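Local atomic coordinates of amine oxidase (Emericella nidulans, PDB entry 3PGB), a protein that probably oxidises primary amines to aldehydes with the help of a copper ion and a topaquinone cofactor derived from one of its own tyrosines. Residues G623-T628 with G695-P700; A387-N392 with S530-V535. All blocks are in the same frame, centred on the assembly; numbering follows the deposited sequence.

How the contacts relate
Both contacts lie in the catalytic domain of the copper amine oxidase, their centres about 9 Å apart, and meet around one copper ion. Contact 2 comes first along the chain and closes before contact 1 opens. It pairs strand 374-389 with strand 532-542. The latter is in turn the sheet neighbour of strand 686-698, to which contact 1 adds the loop following strand 613-619. Contact 2 supplies copper ligands His532 and His534, contact 1 the third, His698. Asp533 joins the two through probable hydrogen bonds, OD2 to Thr628 OG1 at 2.6 Å and OD1 to His697 ND1 at 2.7 Å. Both contacts also reach the second subunit.

Contact 1 of 2, residues G623-T628 with G695-P700; sequences GTAHLT and GMHHVP. With CU (copper (II) ion), chain D.
The imidazole of His697 is approached by Ala625 and Thr628 from the loop 623-628, beside the copper-binding end of strand 686-698 in the β-sandwich catalytic domain of copper amine oxidases. Ala625 CB touches the ring at His697 NE2 (3.5 Å), while Thr628 OG1 approaches His697 CE1 (3.0 Å), each at an oblique angle to the ring. His697 CG is anti to its carbonyl carbon (chi1 -56°), and the outer ring atoms come closer to the loop than the start of the side chain suggests. Although Thr628 OG1 is also near His697 ND1, the angle is poor and they do not bond. Each is hydrogen-bonded instead to Asp533, and His697 NE2 to the carbonyl oxygen of Asn594 of the second subunit, so both ring nitrogens are occupied and the ring's rotation is fixed.

Next to this, backbone meets backbone without a conventional hydrogen bond. Gly695 CA offers a C-H to Ala625 O at 3.5 Å, an approach possible because glycine carries no side chain on the side facing the loop. Further out, Ser715 OG is hydrogen-bonded to Gly623 O and Gly695 N, tying both segments to strand 714-722.

One residue beyond His697, His698 binds the copper ion through ND1 at 2.0 Å. Its CG is anti to the backbone N (chi1 -167°), beside the carbonyl carbon, and ND1 faces the copper. His698 NE2 is hydrogen-bonded to Asp704 OD1, consistent with a second-shell residue that orients the ligand. Pro700 CG lies 3.8 Å above one face of the His698 ring, towards its rim.

Contact 2 of 2, residues A387-N392 with S530-V535; sequences AHYAAN and SMHDHV. With CU (copper (II) ion), chain D.
Tyr389 CG lies anti to its carbonyl carbon (chi1 -69°) and His532 CG between backbone N and carbonyl carbon (chi1 56°), and the two side chains run side by side in the same direction, the planes of their rings inclined at 36°. His532 CB makes a CH-π contact over the centre of the tyrosine ring, 3.5 Å from the Tyr389 centroid, and the phenol OH sits over one face of the imidazole. That hydroxyl is hydrogen-bonded to O4 of the topaquinone at position 484, so Tyr389 touches the cofactor and its neighbour His532 the metal.

His532 and His534, the two histidines of a His-X-His copper motif, point to the same sheet face as Tyr389; their NE2 atoms bind the copper ion at 2.0 Å and 2.1 Å, respectively. Water 1 is a further, longer ligand, in plane at the edge of the His534 ring.

The strands pair antiparallel, His388 opposite Asp533 and Tyr389 opposite His532. His388 and Asp533 form the hydrogen-bonded pair, His388 N to Asp533 O at 3.1 Å and Asp533 N to His388 O at 2.9 Å. Beyond it, Ala390 N makes a weak hydrogen bond to Met531 O. On the other face, His388 is bonded through NE2 to Ser632, and Asp533 OD2 is hydrogen-bonded to Thr628 OG1.

Strand 532-542 lies between 374-389 and 686-698, while strand 400-402 borders 374-389 and helix 394-398 packs on Tyr389 through Gln396.

Contact 1 of 2, residues G623-T628 with G695-P700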
loop_
_atom_site.group_PDB
_atom_site.type_symbol
_atom_site.label_atom_id
_atom_site.label_comp_id
_atom_site.label_asym_id
_atom_site.label_seq_id
_atom_site.Cartn_x
_atom_site.Cartn_y
_atom_site.Cartn_z
ATOM N N GLY A 623 -0.889 -0.519 -5.109
ATOM C CA GLY A 623 -1.691 0.027 -6.209
ATOM C C GLY A 623 -0.861 0.403 -7.425
ATOM O O GLY A 623 0.312 0.755 -7.303
ATOM N N THR A 624 -1.471 0.314 -8.606
ATOM C CA THR A 624 -0.785 0.572 -9.872
ATOM C C THR A 624 -1.761 1.136 -10.902
ATOM O O THR A 624 -2.961 1.233 -10.643
ATOM C CB THR A 624 -0.156 -0.723 -10.450
ATOM O OG1 THR A 624 -1.186 -1.665 -10.768
ATOM C CG2 THR A 624 0.812 -1.364 -9.458
ATOM N N ALA A 625 -1.238 1.507 -12.068
ATOM C CA ALA A 625 -2.063 2.049 -13.144
ATOM C C ALA A 625 -1.291 2.102 -14.447
ATOM O O ALA A 625 -0.119 2.464 -14.461
ATOM C CB ALA A 625 -2.563 3.444 -12.780
ATOM N N HIS A 626 -1.954 1.739 -15.540
ATOM C CA HIS A 626 -1.359 1.859 -16.876
ATOM C C HIS A 626 -1.873 3.119 -17.582
ATOM O O HIS A 626 -2.747 3.821 -17.053
ATOM C CB HIS A 626 -1.632 0.606 -17.701
ATOM C CG HIS A 626 -3.081 0.341 -17.953
ATOM N ND1 HIS A 626 -3.801 -0.587 -17.237
ATOM C CD2 HIS A 626 -3.938 0.864 -18.860
ATOM C CE1 HIS A 626 -5.044 -0.617 -17.681
ATOM N NE2 HIS A 626 -5.153 0.252 -18.668
ATOM N N LEU A 627 -1.328 3.398 -18.768
ATOM C CA LEU A 627 -1.629 4.631 -19.502
ATOM C C LEU A 627 -3.108 4.719 -19.852
ATOM O O LEU A 627 -3.681 3.779 -20.395
ATOM C CB LEU A 627 -0.770 4.718 -20.769
ATOM C CG LEU A 627 -0.952 5.911 -21.719
ATOM C CD1 LEU A 627 -0.659 7.236 -21.039
ATOM C CD2 LEU A 627 -0.059 5.734 -22.943
ATOM N N THR A 628 -3.718 5.855 -19.517
ATOM C CA THR A 628 -5.136 6.109 -19.777
ATOM C C THR A 628 -5.381 6.261 -21.267
ATOM O O THR A 628 -6.313 5.669 -21.817
ATOM C CB THR A 628 -5.602 7.414 -19.092
ATOM O OG1 THR A 628 -5.386 7.327 -17.678
ATOM C CG2 THR A 628 -7.084 7.698 -19.368
ATOM N N GLY A 695 2.546 2.632 -11.635
ATOM C CA GLY A 695 2.057 3.890 -12.179
ATOM C C GLY A 695 0.982 4.586 -11.369
ATOM O O GLY A 695 0.431 4.010 -10.436
ATOM N N MET A 696 0.692 5.830 -11.750
ATOM C CA MET A 696 -0.238 6.702 -11.028
ATOM C C MET A 696 -0.962 7.620 -11.998
ATOM O O MET A 696 -0.374 8.055 -12.986
ATOM C CB MET A 696 0.528 7.616 -10.080
ATOM C CG MET A 696 1.222 6.943 -8.929
ATOM S SD MET A 696 2.849 7.676 -8.645
ATOM C CE MET A 696 3.903 6.518 -9.529
ATOM N N HIS A 697 -2.222 7.932 -11.700
ATOM C CA HIS A 697 -2.920 9.016 -12.370
ATOM C C HIS A 697 -2.762 10.230 -11.471
ATOM O O HIS A 697 -3.237 10.229 -10.334
ATOM C CB HIS A 697 -4.405 8.703 -12.564
ATOM C CG HIS A 697 -4.666 7.433 -13.309
ATOM N ND1 HIS A 697 -4.412 7.292 -14.657
ATOM C CD2 HIS A 697 -5.172 6.248 -12.896
ATOM C CE1 HIS A 697 -4.743 6.071 -15.038
ATOM N NE2 HIS A 697 -5.211 5.419 -13.990
ATOM N N HIS A 698 -2.090 11.259 -11.976
ATOM C CA HIS A 698 -1.734 12.410 -11.161
ATOM C C HIS A 698 -2.358 13.680 -11.720
ATOM O O HIS A 698 -1.935 14.183 -12.766
ATOM C CB HIS A 698 -0.211 12.533 -11.074
ATOM C CG HIS A 698 0.265 13.480 -10.014
ATOM N ND1 HIS A 698 1.574 13.904 -9.935
ATOM C CD2 HIS A 698 -0.391 14.093 -9.001
ATOM C CE1 HIS A 698 1.705 14.732 -8.914
ATOM N NE2 HIS A 698 0.529 14.862 -8.330
ATOM N N VAL A 699 -3.382 14.169 -11.023
ATOM C CA VAL A 699 -3.988 15.460 -11.298
ATOM C C VAL A 699 -3.608 16.388 -10.145
ATOM O O VAL A 699 -4.337 16.480 -9.162
ATOM C CB VAL A 699 -5.524 15.352 -11.415
ATOM C CG1 VAL A 699 -6.122 16.696 -11.829
ATOM C CG2 VAL A 699 -5.904 14.266 -12.412
ATOM N N PRO A 700 -2.453 17.072 -10.255
ATOM C CA PRO A 700 -1.947 17.837 -9.125
ATOM C C PRO A 700 -2.909 18.895 -8.601
ATOM O O PRO A 700 -3.498 19.645 -9.393
ATOM C CB PRO A 700 -0.692 18.504 -9.694
ATOM C CG PRO A 700 -0.280 17.635 -10.783
ATOM C CD PRO A 700 -1.556 17.211 -11.415
HETATM CU CU CU D . 3.097 13.285 -11.091
HETATM O O HOH W 1 4.961 14.867 -10.672
#

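Contact 2 of 2, residues A387-N392 with S530-V535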
loop_
_atom_site.group_PDB
_atom_site.type_symbol
_atom_site.label_atom_id
_atom_site.label_comp_id
_atom_site.label_asym_id
_atom_site.label_seq_id
_atom_site.Cartn_x
_atom_site.Cartn_y
_atom_site.Cartn_z
ATOM N N ALA A 387 5.871 9.768 -18.682
ATOM C CA ALA A 387 5.118 10.884 -18.119
ATOM C C ALA A 387 4.261 11.479 -19.231
ATOM O O ALA A 387 4.702 12.374 -19.965
ATOM C CB ALA A 387 6.054 11.929 -17.551
ATOM N N HIS A 388 3.040 10.961 -19.354
ATOM C CA HIS A 388 2.130 11.335 -20.433
ATOM C C HIS A 388 1.156 12.394 -19.941
ATOM O O HIS A 388 0.362 12.136 -19.048
ATOM C CB HIS A 388 1.361 10.103 -20.907
ATOM C CG HIS A 388 0.767 10.248 -22.271
ATOM N ND1 HIS A 388 -0.145 11.233 -22.587
ATOM C CD2 HIS A 388 0.944 9.521 -23.399
ATOM C CE1 HIS A 388 -0.496 11.111 -23.854
ATOM N NE2 HIS A 388 0.149 10.080 -24.369
ATOM N N TYR A 389 1.221 13.582 -20.533
ATOM C CA TYR A 389 0.368 14.705 -20.138
ATOM C C TYR A 389 -0.834 14.895 -21.073
ATOM O O TYR A 389 -0.962 14.227 -22.100
ATOM C CB TYR A 389 1.192 15.992 -20.096
ATOM C CG TYR A 389 2.192 16.015 -18.978
ATOM C CD1 TYR A 389 3.373 15.278 -19.057
ATOM C CD2 TYR A 389 1.965 16.771 -17.839
ATOM C CE1 TYR A 389 4.286 15.294 -18.023
ATOM C CE2 TYR A 389 2.871 16.791 -16.809
ATOM C CZ TYR A 389 4.027 16.051 -16.902
ATOM O OH TYR A 389 4.926 16.088 -15.863
ATOM N N ALA A 390 -1.716 15.811 -20.679
ATOM C CA ALA A 390 -2.861 16.218 -21.487
ATOM C C ALA A 390 -3.245 17.618 -21.055
ATOM O O ALA A 390 -3.043 17.983 -19.893
ATOM C CB ALA A 390 -4.028 15.266 -21.292
ATOM N N ALA A 391 -3.790 18.402 -21.983
ATOM C CA ALA A 391 -4.178 19.778 -21.691
ATOM C C ALA A 391 -4.934 20.393 -22.858
ATOM O O ALA A 391 -4.987 19.820 -23.942
ATOM C CB ALA A 391 -2.953 20.614 -21.363
ATOM N N ASN A 392 -5.511 21.567 -22.626
ATOM C CA ASN A 392 -6.147 22.333 -23.688
ATOM C C ASN A 392 -5.135 23.197 -24.445
ATOM O O ASN A 392 -5.510 23.912 -25.367
ATOM C CB ASN A 392 -7.271 23.210 -23.120
ATOM C CG ASN A 392 -8.287 23.633 -24.172
ATOM O OD1 ASN A 392 -8.404 23.015 -25.229
ATOM N ND2 ASN A 392 -9.040 24.684 -23.876
ATOM N N SER A 530 -2.532 20.765 -13.929
ATOM C CA SER A 530 -2.434 19.953 -15.147
ATOM C C SER A 530 -2.840 18.513 -14.831
ATOM O O SER A 530 -3.534 18.264 -13.839
ATOM C CB SER A 530 -1.022 20.031 -15.756
ATOM O OG SER A 530 -1.011 19.736 -17.145
ATOM N N MET A 531 -2.443 17.573 -15.689
ATOM C CA MET A 531 -2.687 16.159 -15.441
ATOM C C MET A 531 -1.681 15.314 -16.195
ATOM O O MET A 531 -1.233 15.699 -17.269
ATOM C CB MET A 531 -4.114 15.768 -15.840
ATOM C CG MET A 531 -4.469 15.997 -17.301
ATOM S SD MET A 531 -6.205 15.655 -17.663
ATOM C CE MET A 531 -6.304 13.909 -17.245
ATOM N N HIS A 532 -1.315 14.172 -15.623
ATOM C CA HIS A 532 -0.402 13.253 -16.291
ATOM C C HIS A 532 -0.464 11.855 -15.692
ATOM O O HIS A 532 -0.805 11.687 -14.519
ATOM C CB HIS A 532 1.041 13.779 -16.249
ATOM C CG HIS A 532 1.542 14.070 -14.867
ATOM N ND1 HIS A 532 1.360 15.287 -14.249
ATOM C CD2 HIS A 532 2.212 13.295 -13.981
ATOM C CE1 HIS A 532 1.891 15.247 -13.040
ATOM N NE2 HIS A 532 2.419 14.052 -12.853
ATOM N N ASP A 533 -0.152 10.856 -16.515
ATOM C CA ASP A 533 -0.003 9.485 -16.044
ATOM C C ASP A 533 1.480 9.156 -15.895
ATOM O O ASP A 533 2.275 9.379 -16.816
ATOM C CB ASP A 533 -0.644 8.491 -17.015
ATOM C CG ASP A 533 -2.151 8.349 -16.822
ATOM O OD1 ASP A 533 -2.739 9.012 -15.933
ATOM O OD2 ASP A 533 -2.750 7.553 -17.580
ATOM N N HIS A 534 1.847 8.650 -14.723
ATOM C CA HIS A 534 3.146 8.045 -14.527
ATOM C C HIS A 534 2.969 6.569 -14.814
ATOM O O HIS A 534 2.097 5.923 -14.220
ATOM C CB HIS A 534 3.619 8.192 -13.085
ATOM C CG HIS A 534 3.971 9.589 -12.693
ATOM N ND1 HIS A 534 5.188 10.160 -12.990
ATOM C CD2 HIS A 534 3.280 10.516 -11.991
ATOM C CE1 HIS A 534 5.225 11.386 -12.502
ATOM N NE2 HIS A 534 4.079 11.626 -11.889
ATOM N N VAL A 535 3.772 6.035 -15.726
ATOM C CA VAL A 535 3.805 4.596 -15.934
ATOM C C VAL A 535 5.263 4.203 -16.017
ATOM O O VAL A 535 5.998 4.731 -16.850
ATOM C CB VAL A 535 3.053 4.155 -17.215
ATOM C CG1 VAL A 535 2.965 2.643 -17.273
ATOM C CG2 VAL A 535 1.661 4.761 -17.271
HETATM CU CU CU D . 3.097 13.285 -11.091
HETATM O O HOH W 1 4.961 14.867 -10.672
#